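Local coordinates for immunity 23 family protein (Burkholderia dolosa AU0158, PDB 5FFP) that probably acts as a CdiI immunity protein that protects its own cell by neutralising the toxin of a contact-dependent growth inhibition system, at residues H7-I11 with E143-V148; V62-F68 with L114-D118; E73-R77 with I124-K128. All blocks are in the same frame, centred on the assembly; numbering follows the deposited sequence.

Contact 1 of 3, residues H7-I11 with E143-V148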
loop_
_atom_site.group_PDB
_atom_site.type_symbol
_atom_site.label_atom_id
_atom_site.label_comp_id
_atom_site.label_asym_id
_atom_site.label_seq_id
_atom_site.Cartn_x
_atom_site.Cartn_y
_atom_site.Cartn_z
ATOM N N HIS A 7 14.346 -10.505 27.884
ATOM C CA HIS A 7 13.370 -11.574 28.092
ATOM C C HIS A 7 11.977 -11.167 27.673
ATOM O O HIS A 7 11.123 -12.023 27.496
ATOM C CB HIS A 7 13.356 -12.071 29.559
ATOM C CG HIS A 7 14.543 -12.917 29.929
ATOM N ND1 HIS A 7 14.910 -13.165 31.236
ATOM C CD2 HIS A 7 15.480 -13.529 29.162
ATOM C CE1 HIS A 7 16.000 -13.920 31.256
ATOM N NE2 HIS A 7 16.366 -14.154 30.013
ATOM N N THR A 8 11.720 -9.871 27.554
ATOM C CA THR A 8 10.424 -9.384 27.080
ATOM C C THR A 8 10.641 -8.632 25.737
ATOM O O THR A 8 10.454 -9.208 24.652
ATOM C CB THR A 8 9.819 -8.454 28.116
ATOM O OG1 THR A 8 10.839 -7.566 28.560
ATOM C CG2 THR A 8 9.273 -9.238 29.344
ATOM N N PHE A 9 11.114 -7.390 25.818
ATOM C CA PHE A 9 11.525 -6.658 24.624
ATOM C C PHE A 9 12.711 -5.738 24.884
ATOM O O PHE A 9 12.729 -4.971 25.853
ATOM C CB PHE A 9 10.349 -5.838 24.055
ATOM C CG PHE A 9 10.729 -5.001 22.886
ATOM C CD1 PHE A 9 11.164 -5.598 21.706
ATOM C CD2 PHE A 9 10.740 -3.617 22.971
ATOM C CE1 PHE A 9 11.567 -4.830 20.634
ATOM C CE2 PHE A 9 11.129 -2.843 21.887
ATOM C CZ PHE A 9 11.532 -3.451 20.725
ATOM N N ALA A 10 13.699 -5.805 24.004
ATOM C CA ALA A 10 14.818 -4.887 24.078
ATOM C C ALA A 10 15.333 -4.600 22.690
ATOM O O ALA A 10 15.106 -5.388 21.764
ATOM C CB ALA A 10 15.923 -5.481 24.919
ATOM N N ILE A 11 16.055 -3.478 22.577
ATOM C CA ILE A 11 16.781 -3.122 21.371
ATOM C C ILE A 11 18.219 -3.060 21.727
ATOM O O ILE A 11 18.592 -2.387 22.701
ATOM C CB ILE A 11 16.352 -1.741 20.836
ATOM C CG1 ILE A 11 14.829 -1.742 20.613
ATOM C CG2 ILE A 11 17.036 -1.442 19.497
ATOM C CD1 ILE A 11 14.283 -0.429 20.155
ATOM N N GLU A 143 5.086 -0.797 26.690
ATOM C CA GLU A 143 6.452 -1.280 26.964
ATOM C C GLU A 143 7.331 -1.030 25.736
ATOM O O GLU A 143 8.377 -0.399 25.838
ATOM C CB GLU A 143 6.442 -2.767 27.366
ATOM C CG GLU A 143 7.766 -3.318 27.902
ATOM C CD GLU A 143 7.709 -4.800 28.291
ATOM O OE1 GLU A 143 6.623 -5.304 28.660
ATOM O OE2 GLU A 143 8.758 -5.481 28.264
ATOM N N PHE A 144 6.859 -1.463 24.566
ATOM C CA PHE A 144 7.556 -1.203 23.310
ATOM C C PHE A 144 7.883 0.282 23.106
ATOM O O PHE A 144 9.019 0.667 22.905
ATOM C CB PHE A 144 6.751 -1.731 22.113
ATOM C CG PHE A 144 7.391 -1.418 20.791
ATOM C CD1 PHE A 144 7.140 -0.214 20.168
ATOM C CD2 PHE A 144 8.266 -2.306 20.197
ATOM C CE1 PHE A 144 7.732 0.097 18.970
ATOM C CE2 PHE A 144 8.856 -2.004 18.991
ATOM C CZ PHE A 144 8.593 -0.804 18.378
ATOM N N GLN A 145 6.883 1.124 23.134
ATOM C CA GLN A 145 7.141 2.543 22.953
ATOM C C GLN A 145 8.210 3.060 23.928
ATOM O O GLN A 145 9.120 3.775 23.530
ATOM C CB GLN A 145 5.848 3.347 23.119
ATOM C CG GLN A 145 4.868 3.140 21.977
ATOM C CD GLN A 145 3.882 1.993 22.218
ATOM O OE1 GLN A 145 4.181 1.018 22.928
ATOM N NE2 GLN A 145 2.711 2.092 21.605
ATOM N N SER A 146 8.073 2.706 25.211
ATOM C CA SER A 146 8.958 3.233 26.255
ATOM C C SER A 146 10.431 2.824 26.035
ATOM O O SER A 146 11.341 3.608 26.280
ATOM C CB SER A 146 8.469 2.800 27.636
ATOM O OG SER A 146 9.007 1.536 27.998
ATOM N N VAL A 147 10.647 1.609 25.543
ATOM C CA VAL A 147 11.981 1.138 25.148
ATOM C C VAL A 147 12.496 1.921 23.935
ATOM O O VAL A 147 13.615 2.398 23.923
ATOM C CB VAL A 147 11.943 -0.378 24.831
ATOM C CG1 VAL A 147 13.161 -0.836 24.027
ATOM C CG2 VAL A 147 11.835 -1.174 26.119
ATOM N N VAL A 148 11.655 2.095 22.933
ATOM C CA VAL A 148 12.024 2.929 21.786
ATOM C C VAL A 148 12.391 4.334 22.212
ATOM O O VAL A 148 13.421 4.880 21.812
ATOM C CB VAL A 148 10.904 2.989 20.731
ATOM C CG1 VAL A 148 11.252 3.974 19.634
ATOM C CG2 VAL A 148 10.679 1.608 20.133
#
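Phe-9 of strand 9-15 meets Phe-144 and Val-147 of the C-terminal helix at the apolar heart of this contact. The two rings lie near parallel, planes 28° apart, but are slid so far past each other that they barely overlap; their centroids are 5.0 Å apart. Phe-144 CD2 comes over one face of the Phe-9 ring, 3.4 Å from Phe-9 CE2. One helical turn later Val-147 CG1 reaches the same ring atom, Phe-9 CE2, at 3.6 Å. With chi1 at 163°, CG1 of Val-147 points away from the residue's own N and toward the strand, where it also touches Ile-11 CG1 at 3.9 Å. Ile-11 CD1 goes on to Val-148 CG2. Val-147 suits the place because its branched chain sets methyls against the Phe-9 ring and Ile-11 without needing a polar partner.

At the upstream end the contact turns polar. Thr-8 OG1 lies 3.0 Å from Glu-143 OE2, and its single proton could serve either this carboxylate or Asn-5 O. Extended, the glutamate side chain spans the distance from the helix start, while its OE1 accepts from Val-140 N. Glu-143 O takes two donors, Val-147 N and Ser-146 OG, which secures the first helical turn. A classic beta bulge, with Thr-8 and Phe-9 both facing Asn-5, marks the start of strand 9-15.

Further out, Tyr-31 meets the Phe-9 ring edge-to-face, and Leu-123 of strand 120-127 touches both phenylalanines. Helix 143-154 thus lies against the four-stranded sheet, its Phe-144 reaching strands 110-117 and 120-127 of the other sheet as well.

Contact 2 of 3, residues V62-F68 with L114-D118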
loop_
_atom_site.group_PDB
_atom_site.type_symbol
_atom_site.label_atom_id
_atom_site.label_comp_id
_atom_site.label_asym_id
_atom_site.label_seq_id
_atom_site.Cartn_x
_atom_site.Cartn_y
_atom_site.Cartn_z
ATOM N N VAL A 62 -2.853 0.863 18.770
ATOM C CA VAL A 62 -2.879 -0.172 17.756
ATOM C C VAL A 62 -3.627 -1.365 18.358
ATOM O O VAL A 62 -3.166 -2.505 18.338
ATOM C CB VAL A 62 -1.448 -0.471 17.215
ATOM C CG1 VAL A 62 -0.919 0.750 16.479
ATOM C CG2 VAL A 62 -0.466 -0.860 18.330
ATOM N N GLU A 63 -4.797 -1.056 18.923
ATOM C CA GLU A 63 -5.691 -2.056 19.501
ATOM C C GLU A 63 -6.219 -2.965 18.408
ATOM O O GLU A 63 -6.726 -2.485 17.390
ATOM C CB GLU A 63 -6.882 -1.362 20.180
ATOM C CG GLU A 63 -6.651 -0.915 21.612
ATOM C CD GLU A 63 -7.046 -1.983 22.622
ATOM O OE1 GLU A 63 -7.024 -3.175 22.242
ATOM O OE2 GLU A 63 -7.383 -1.636 23.785
ATOM N N ASP A 64 -6.123 -4.270 18.604
ATOM C CA ASP A 64 -6.818 -5.190 17.711
ATOM C C ASP A 64 -7.078 -6.515 18.406
ATOM O O ASP A 64 -6.162 -7.320 18.620
ATOM C CB ASP A 64 -6.067 -5.395 16.395
ATOM C CG ASP A 64 -6.874 -6.191 15.408
ATOM O OD1 ASP A 64 -7.285 -7.310 15.769
ATOM O OD2 ASP A 64 -7.101 -5.713 14.286
ATOM N N ALA A 65 -8.347 -6.723 18.742
ATOM C CA ALA A 65 -8.754 -7.811 19.617
ATOM C C ALA A 65 -8.623 -9.154 18.930
ATOM O O ALA A 65 -8.220 -10.141 19.542
ATOM C CB ALA A 65 -10.183 -7.590 20.080
ATOM N N GLU A 66 -8.946 -9.190 17.648
ATOM C CA GLU A 66 -8.902 -10.436 16.912
ATOM C C GLU A 66 -7.464 -10.935 16.864
ATOM O O GLU A 66 -7.165 -12.051 17.302
ATOM C CB GLU A 66 -9.456 -10.233 15.498
ATOM C CG GLU A 66 -9.808 -11.527 14.770
ATOM C CD GLU A 66 -9.325 -11.558 13.323
ATOM O OE1 GLU A 66 -8.783 -10.541 12.813
ATOM O OE2 GLU A 66 -9.469 -12.626 12.691
ATOM N N LEU A 67 -6.576 -10.065 16.382
ATOM C CA LEU A 67 -5.176 -10.415 16.134
ATOM C C LEU A 67 -4.460 -10.778 17.421
ATOM O O LEU A 67 -3.535 -11.604 17.414
ATOM C CB LEU A 67 -4.443 -9.249 15.463
ATOM C CG LEU A 67 -4.918 -8.880 14.053
ATOM C CD1 LEU A 67 -4.337 -7.540 13.615
ATOM C CD2 LEU A 67 -4.556 -9.990 13.070
ATOM N N PHE A 68 -4.862 -10.129 18.512
ATOM C CA PHE A 68 -4.332 -10.468 19.830
ATOM C C PHE A 68 -4.642 -11.914 20.188
ATOM O O PHE A 68 -3.758 -12.641 20.635
ATOM C CB PHE A 68 -4.884 -9.536 20.914
ATOM C CG PHE A 68 -4.064 -9.541 22.159
ATOM C CD1 PHE A 68 -4.198 -10.565 23.082
ATOM C CD2 PHE A 68 -3.124 -8.550 22.391
ATOM C CE1 PHE A 68 -3.424 -10.598 24.224
ATOM C CE2 PHE A 68 -2.341 -8.573 23.528
ATOM C CZ PHE A 68 -2.495 -9.602 24.449
ATOM N N LEU A 114 3.130 -4.805 16.220
ATOM C CA LEU A 114 2.610 -4.551 17.543
ATOM C C LEU A 114 1.072 -4.620 17.522
ATOM O O LEU A 114 0.425 -3.923 16.727
ATOM C CB LEU A 114 3.043 -3.171 18.000
ATOM C CG LEU A 114 2.884 -2.845 19.490
ATOM C CD1 LEU A 114 3.701 -3.786 20.352
ATOM C CD2 LEU A 114 3.293 -1.406 19.766
ATOM N N VAL A 115 0.493 -5.448 18.395
ATOM C CA VAL A 115 -0.960 -5.475 18.620
ATOM C C VAL A 115 -1.228 -5.276 20.114
ATOM O O VAL A 115 -0.671 -5.989 20.955
ATOM C CB VAL A 115 -1.566 -6.833 18.202
ATOM C CG1 VAL A 115 -3.043 -6.910 18.571
ATOM C CG2 VAL A 115 -1.378 -7.096 16.715
ATOM N N GLU A 116 -2.095 -4.324 20.446
ATOM C CA GLU A 116 -2.414 -4.037 21.834
ATOM C C GLU A 116 -3.800 -4.602 22.169
ATOM O O GLU A 116 -4.639 -4.751 21.284
ATOM C CB GLU A 116 -2.387 -2.527 22.094
ATOM C CG GLU A 116 -1.022 -1.877 21.907
ATOM C CD GLU A 116 -1.085 -0.359 22.114
ATOM O OE1 GLU A 116 -2.211 0.178 22.197
ATOM O OE2 GLU A 116 -0.037 0.304 22.223
ATOM N N TYR A 117 -4.009 -4.955 23.443
ATOM C CA TYR A 117 -5.316 -5.315 23.938
ATOM C C TYR A 117 -5.459 -4.840 25.369
ATOM O O TYR A 117 -4.720 -5.277 26.250
ATOM C CB TYR A 117 -5.577 -6.826 23.873
ATOM C CG TYR A 117 -6.958 -7.203 24.398
ATOM C CD1 TYR A 117 -8.081 -7.069 23.594
ATOM C CD2 TYR A 117 -7.135 -7.672 25.700
ATOM C CE1 TYR A 117 -9.346 -7.395 24.063
ATOM C CE2 TYR A 117 -8.398 -8.002 26.185
ATOM C CZ TYR A 117 -9.498 -7.864 25.358
ATOM O OH TYR A 117 -10.750 -8.191 25.793
ATOM N N ASP A 118 -6.415 -3.952 25.591
ATOM C CA ASP A 118 -6.679 -3.454 26.911
ATOM C C ASP A 118 -5.361 -2.926 27.514
ATOM O O ASP A 118 -4.907 -1.853 27.107
ATOM C CB ASP A 118 -7.371 -4.558 27.741
ATOM C CG ASP A 118 -8.085 -4.010 28.954
ATOM O OD1 ASP A 118 -7.993 -4.629 30.036
ATOM O OD2 ASP A 118 -8.749 -2.958 28.818
#
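Val-115 pushes its two methyls into the hollow formed by the first turn of helix 65-69. Val-115 CG1 rests 4.0 Å from Phe-68 CB and also faces the backbone of Asp-64 and Phe-68, while CG2 lies against Leu-67 CB. A beta-branched valine fits here: it stays compact beside the strand and still presents two methyls to the helix.

Next along this side, Tyr-117 offers its CB rather than its ring to Phe-68. Tyr-117 CB sits over one face of the Phe-68 ring, 3.6 Å from its centroid, in a CH-pi contact. Phe-68 CG is anti to the backbone N (chi1 -161°), which swings the ring out across the strand. The two rings meet obliquely, with planes at 42°, and Ala-65 CB, a small bump, fits at the edge of the tyrosine ring. On the other side of the strand, Val-62 CG2 fills the angle between Leu-114 CD2 and Glu-116 CG, the latter at 3.8 Å.

Between these two packed sides, the backbones join in a single beta bridge. Glu-116 N donates to Val-62 O at 3.0 Å from above the Val-62 carbonyl plane; Asp-64 N donates to Glu-116 O at 3.1 Å, in the plane of the Glu-116 carbonyl. Asp-64 then serves as N-cap, its OD1 accepting from Leu-67 N at 2.9 Å in a nearly straight bond.

Glu-63, bent at chi2, curls back so that OE2 accepts from Asp-118 N at 3.1 Å. OE1 accepts only weakly from that same N-H and also lies beside Glu-116 O, another acceptor. The carboxylates of Glu-116 and Asp-118 lie near without contact and could raise the pKa of Glu-63 slightly, while the N-H of Asp-118 would favour the charged form.

Contact 3 of 3, residues E73-R77 with I124-K128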
loop_
_atom_site.group_PDB
_atom_site.type_symbol
_atom_site.label_atom_id
_atom_site.label_comp_id
_atom_site.label_asym_id
_atom_site.label_seq_id
_atom_site.Cartn_x
_atom_site.Cartn_y
_atom_site.Cartn_z
ATOM N N GLU A 73 0.685 -17.667 13.971
ATOM C CA GLU A 73 0.699 -18.080 12.551
ATOM C C GLU A 73 -0.349 -17.359 11.690
ATOM O O GLU A 73 -0.045 -16.840 10.619
ATOM C CB GLU A 73 0.501 -19.605 12.479
ATOM C CG GLU A 73 0.334 -20.228 11.094
ATOM C CD GLU A 73 0.358 -21.758 11.144
ATOM O OE1 GLU A 73 1.186 -22.350 11.887
ATOM O OE2 GLU A 73 -0.459 -22.386 10.431
ATOM N N ASP A 74 -1.578 -17.313 12.180
ATOM C CA ASP A 74 -2.663 -16.691 11.431
ATOM C C ASP A 74 -2.564 -15.171 11.481
ATOM O O ASP A 74 -2.760 -14.510 10.468
ATOM C CB ASP A 74 -4.029 -17.163 11.949
ATOM C CG ASP A 74 -4.250 -18.654 11.741
ATOM O OD1 ASP A 74 -3.277 -19.429 11.815
ATOM O OD2 ASP A 74 -5.400 -19.060 11.508
ATOM N N ALA A 75 -2.249 -14.618 12.650
ATOM C CA ALA A 75 -2.114 -13.163 12.801
ATOM C C ALA A 75 -1.025 -12.581 11.871
ATOM O O ALA A 75 -1.251 -11.589 11.173
ATOM C CB ALA A 75 -1.822 -12.804 14.251
ATOM N N TYR A 76 0.143 -13.213 11.863
ATOM C CA TYR A 76 1.239 -12.783 10.993
ATOM C C TYR A 76 0.866 -12.803 9.506
ATOM O O TYR A 76 1.290 -11.936 8.754
ATOM C CB TYR A 76 2.462 -13.662 11.223
ATOM C CG TYR A 76 3.678 -13.283 10.401
ATOM C CD1 TYR A 76 4.431 -12.165 10.719
ATOM C CD2 TYR A 76 4.075 -14.055 9.320
ATOM C CE1 TYR A 76 5.550 -11.822 9.978
ATOM C CE2 TYR A 76 5.184 -13.722 8.570
ATOM C CZ TYR A 76 5.914 -12.601 8.896
ATOM O OH TYR A 76 7.028 -12.267 8.160
ATOM N N ARG A 77 0.079 -13.792 9.098
ATOM C CA ARG A 77 -0.398 -13.886 7.720
ATOM C C ARG A 77 -1.379 -12.774 7.417
ATOM O O ARG A 77 -1.325 -12.170 6.361
ATOM C CB ARG A 77 -1.082 -15.228 7.475
ATOM C CG ARG A 77 -1.471 -15.460 6.023
ATOM C CD ARG A 77 -1.688 -16.940 5.723
ATOM N NE ARG A 77 -2.741 -17.520 6.563
ATOM C CZ ARG A 77 -2.560 -18.377 7.572
ATOM N NH1 ARG A 77 -1.342 -18.800 7.910
ATOM N NH2 ARG A 77 -3.613 -18.820 8.251
ATOM N N ILE A 124 4.400 -9.553 17.292
ATOM C CA ILE A 124 4.171 -10.715 16.456
ATOM C C ILE A 124 5.152 -10.582 15.302
ATOM O O ILE A 124 5.113 -9.609 14.567
ATOM C CB ILE A 124 2.706 -10.735 15.944
ATOM C CG1 ILE A 124 1.749 -10.637 17.141
ATOM C CG2 ILE A 124 2.436 -11.972 15.072
ATOM C CD1 ILE A 124 0.284 -10.898 16.835
ATOM N N TYR A 125 6.012 -11.571 15.148
ATOM C CA TYR A 125 7.143 -11.490 14.250
ATOM C C TYR A 125 7.276 -12.776 13.464
ATOM O O TYR A 125 6.824 -13.853 13.888
ATOM C CB TYR A 125 8.416 -11.284 15.057
ATOM C CG TYR A 125 8.688 -12.413 16.049
ATOM C CD1 TYR A 125 9.386 -13.556 15.651
ATOM C CD2 TYR A 125 8.247 -12.338 17.375
ATOM C CE1 TYR A 125 9.621 -14.586 16.528
ATOM C CE2 TYR A 125 8.493 -13.376 18.265
ATOM C CZ TYR A 125 9.163 -14.500 17.828
ATOM O OH TYR A 125 9.427 -15.548 18.670
ATOM N N GLY A 126 7.902 -12.654 12.310
ATOM C CA GLY A 126 8.288 -13.798 11.491
ATOM C C GLY A 126 9.220 -13.311 10.396
ATOM O O GLY A 126 9.528 -12.127 10.315
ATOM N N PHE A 127 9.671 -14.228 9.556
ATOM C CA PHE A 127 10.568 -13.899 8.458
ATOM C C PHE A 127 9.822 -14.096 7.136
ATOM O O PHE A 127 9.379 -15.200 6.840
ATOM C CB PHE A 127 11.812 -14.791 8.520
ATOM C CG PHE A 127 12.799 -14.542 7.404
ATOM C CD1 PHE A 127 13.526 -13.363 7.355
ATOM C CD2 PHE A 127 13.005 -15.492 6.407
ATOM C CE1 PHE A 127 14.435 -13.138 6.332
ATOM C CE2 PHE A 127 13.912 -15.274 5.383
ATOM C CZ PHE A 127 14.630 -14.097 5.346
ATOM N N LYS A 128 9.664 -13.016 6.367
ATOM C CA LYS A 128 9.095 -13.077 5.010
ATOM C C LYS A 128 7.697 -13.691 5.022
ATOM O O LYS A 128 6.858 -13.261 5.822
ATOM C CB LYS A 128 10.027 -13.835 4.064
ATOM C CG LYS A 128 11.412 -13.213 3.896
ATOM C CD LYS A 128 11.518 -12.356 2.642
ATOM C CE LYS A 128 12.970 -12.052 2.318
ATOM N NZ LYS A 128 13.124 -11.534 0.927
#
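Tyr-76 OH donates a hydrogen bond to Lys-128 O, modelled at a short 2.5 Å, and so spans the gap between a helix and the end of a strand. This is a helix laid across an antiparallel sheet: the short segment of helix 72-83 crosses that of strand 120-127, the middle strand of three, at 76°. The donor meets the carbonyl at a C=O...O angle of 133°, somewhat out of its plane. A tyrosine suits the site because one side chain combines a flat apolar body with a polar end.

The ring gets there because CG is anti to the backbone N (chi1 -178°), sending it out from the helix over the strand. Gly-126 CA lies over one ring face, 4.0 Å from the centroid, as a CH-pi contact. Lacking a side chain, the glycine lets the aromatic ring settle directly on the backbone, with Tyr-76 CE1 3.4 Å from Gly-126 N.

Nearer the helix axis the packing is aliphatic. Ile-124 sends CG2 to Tyr-76 CB, while its other branch extends to the small Ala-75. Tyr-111 and Phe-113 of strand 110-117 also touch the Tyr-76 side chain, and Met-87 of the second subunit packs on Lys-128. Just past the strand's end, Lys-128 CG lies over the centre of the Phe-127 ring, 3.5 Å above its plane.

In the fold
From the N terminus, the chain enters contact 1 at 7-11 and meets its partner only at 143-148, closing a long loop that encloses both other contacts. Within it, 62-68 opens contact 2 and 73-77 opens contact 3; 114-118 closes the former and 124-128 the latter, so these two cross. Consecutive helices 65-69 and 72-83 are thereby fixed to neighbouring strands of the three-stranded sheet, and they touch where Leu-67 O meets Ala-75 CB. Contact 1 ties the four-stranded sheet to the C-terminal helix. Its Phe-144 and Gln-145 abut Leu-114 of contact 2, whereas contacts 1 and 3 do not touch, their nearest atoms being about 8 Å apart.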